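ATP phosphoribosyltransferase (Thermotoga maritima, PDB 1O63) probably catalyses the first step of histidine biosynthesis, condensing ATP with 5-phosphoribose 1-diphosphate to give N'-(5'-phosphoribosyl)-ATP. Local coordinates at residues F43-P47 and F48-T52. Numbering follows the deposited sequence.
Sequences FMVRP and FDVPT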
loop_
_atom_site.group_PDB
_atom_site.type_symbol
_atom_site.label_atom_id
_atom_site.label_comp_id
_atom_site.label_asym_id
_atom_site.label_seq_id
_atom_site.Cartn_x
_atom_site.Cartn_y
_atom_site.Cartn_z
ATOM N N PHE A 43 -8.583 -14.663 9.390
ATOM C CA PHE A 43 -8.147 -13.265 9.508
ATOM C C PHE A 43 -8.157 -12.675 8.082
ATOM O O PHE A 43 -7.496 -13.246 7.210
ATOM C CB PHE A 43 -6.757 -13.229 10.110
ATOM C CG PHE A 43 -6.642 -13.836 11.487
ATOM C CD1 PHE A 43 -5.614 -14.737 11.768
ATOM C CD2 PHE A 43 -7.489 -13.483 12.500
ATOM C CE1 PHE A 43 -5.503 -15.255 13.055
ATOM C CE2 PHE A 43 -7.378 -13.976 13.787
ATOM C CZ PHE A 43 -6.376 -14.913 14.051
HETATM N N MSE A 44 -8.910 -11.617 7.856
HETATM C CA MSE A 44 -9.005 -11.007 6.510
HETATM C C MSE A 44 -8.020 -9.858 6.422
HETATM O O MSE A 44 -8.147 -8.892 7.180
HETATM C CB MSE A 44 -10.430 -10.516 6.280
HETATM C CG MSE A 44 -11.507 -11.535 6.639
HETATM SE SE MSE A 44 -11.439 -13.087 5.494
HETATM C CE MSE A 44 -11.411 -12.244 3.778
ATOM N N VAL A 45 -6.921 -10.039 5.692
ATOM C CA VAL A 45 -5.808 -9.095 5.754
ATOM C C VAL A 45 -5.330 -8.690 4.370
ATOM O O VAL A 45 -5.717 -9.330 3.387
ATOM C CB VAL A 45 -4.613 -9.700 6.527
ATOM C CG1 VAL A 45 -5.050 -10.125 7.944
ATOM C CG2 VAL A 45 -4.027 -10.914 5.802
ATOM N N ARG A 46 -4.543 -7.623 4.298
ATOM C CA ARG A 46 -3.988 -7.195 3.003
ATOM C C ARG A 46 -3.024 -8.289 2.537
ATOM O O ARG A 46 -2.323 -8.903 3.352
ATOM C CB ARG A 46 -3.289 -5.876 3.097
ATOM C CG ARG A 46 -4.027 -4.670 3.602
ATOM C CD ARG A 46 -5.307 -4.374 2.868
ATOM N NE ARG A 46 -5.232 -4.530 1.423
ATOM C CZ ARG A 46 -6.319 -4.521 0.645
ATOM N NH1 ARG A 46 -6.210 -4.663 -0.669
ATOM N NH2 ARG A 46 -7.518 -4.352 1.199
ATOM N N PRO A 47 -3.013 -8.555 1.237
ATOM C CA PRO A 47 -2.210 -9.610 0.649
ATOM C C PRO A 47 -0.786 -9.661 1.093
ATOM O O PRO A 47 -0.256 -10.748 1.465
ATOM C CB PRO A 47 -2.291 -9.289 -0.869
ATOM C CG PRO A 47 -3.661 -8.687 -1.014
ATOM C CD PRO A 47 -3.837 -7.848 0.229
ATOM N N PHE A 48 -0.097 -8.518 1.169
ATOM C CA PHE A 48 1.292 -8.496 1.611
ATOM C C PHE A 48 1.443 -8.803 3.087
ATOM O O PHE A 48 2.535 -9.212 3.518
ATOM C CB PHE A 48 1.957 -7.134 1.289
ATOM C CG PHE A 48 2.714 -7.234 -0.023
ATOM C CD1 PHE A 48 2.061 -7.010 -1.224
ATOM C CD2 PHE A 48 4.045 -7.595 -0.049
ATOM C CE1 PHE A 48 2.731 -7.115 -2.430
ATOM C CE2 PHE A 48 4.714 -7.705 -1.248
ATOM C CZ PHE A 48 4.061 -7.459 -2.454
ATOM N N ASP A 49 0.370 -8.760 3.854
ATOM C CA ASP A 49 0.447 -9.075 5.284
ATOM C C ASP A 49 0.216 -10.551 5.562
ATOM O O ASP A 49 0.371 -10.975 6.700
ATOM C CB ASP A 49 -0.588 -8.243 6.053
ATOM C CG ASP A 49 -0.266 -6.756 6.019
ATOM O OD1 ASP A 49 -1.190 -5.939 6.151
ATOM O OD2 ASP A 49 0.906 -6.392 5.838
ATOM N N VAL A 50 -0.174 -11.342 4.549
ATOM C CA VAL A 50 -0.415 -12.779 4.833
ATOM C C VAL A 50 0.806 -13.440 5.398
ATOM O O VAL A 50 0.758 -14.088 6.476
ATOM C CB VAL A 50 -0.970 -13.494 3.604
ATOM C CG1 VAL A 50 -0.808 -15.013 3.669
ATOM C CG2 VAL A 50 -2.437 -13.106 3.387
ATOM N N PRO A 51 1.991 -13.273 4.793
ATOM C CA PRO A 51 3.177 -13.946 5.269
ATOM C C PRO A 51 3.599 -13.427 6.639
ATOM O O PRO A 51 4.118 -14.211 7.449
ATOM C CB PRO A 51 4.240 -13.708 4.212
ATOM C CG PRO A 51 3.672 -12.752 3.238
ATOM C CD PRO A 51 2.187 -12.691 3.449
ATOM N N THR A 52 3.329 -12.153 6.913
ATOM C CA THR A 52 3.611 -11.581 8.238
ATOM C C THR A 52 2.806 -12.272 9.318
ATOM O O THR A 52 3.328 -12.635 10.393
ATOM C CB THR A 52 3.261 -10.080 8.215
ATOM O OG1 THR A 52 4.058 -9.438 7.187
ATOM C CG2 THR A 52 3.508 -9.421 9.549
HETATM O O HOH W 1 -3.432 -6.358 6.988
#
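Val45 and Val50 meet methyl to methyl where strand 40-45 turns into helix 50-55, with CG2 of Val45 lying 3.6 Å from CG2 of Val50 and the two side chains crossing at about a right angle. Because CG1 of Val50 stands anti to its backbone N (chi1 161°), CG2 is left beside that N and faces back toward the strand. Both valines are buried, and Leu136 of the second subunit packs on Val45.

Beside this pair, Arg46 to Asp49 form a type I beta turn, closed by Asp49 N donating to Arg46 O at 2.7 Å. A second bond of the same spacing, from Val50 N to Pro47 O at 3.1 Å, leads into the helix; it is the straighter, with an N-H...O angle of 162°.

Arg46, Pro47 and Phe48 form the partly exposed side. Arg46 touches the turn through its aliphatic root, CB lying 3.7 Å from Asp49 OD1, while bends at chi2 and chi3 lead the guanidinium away; its NE stays 6.4 Å from OD1, too far for a salt bridge. Val68 of helix 66-71 covers both Pro47 and Phe48, and Phe48 also touches Glu71.

The buried carboxylate of Asp49 instead accepts, at OD1, a hydrogen bond from Lys131 N of the second subunit. The turn is thereby tied to the dimer interface through a main-chain donor, with no salt bridge from the guanidinium of Arg46, and the N-H of Lys131 would probably help to stabilise a charged carboxylate.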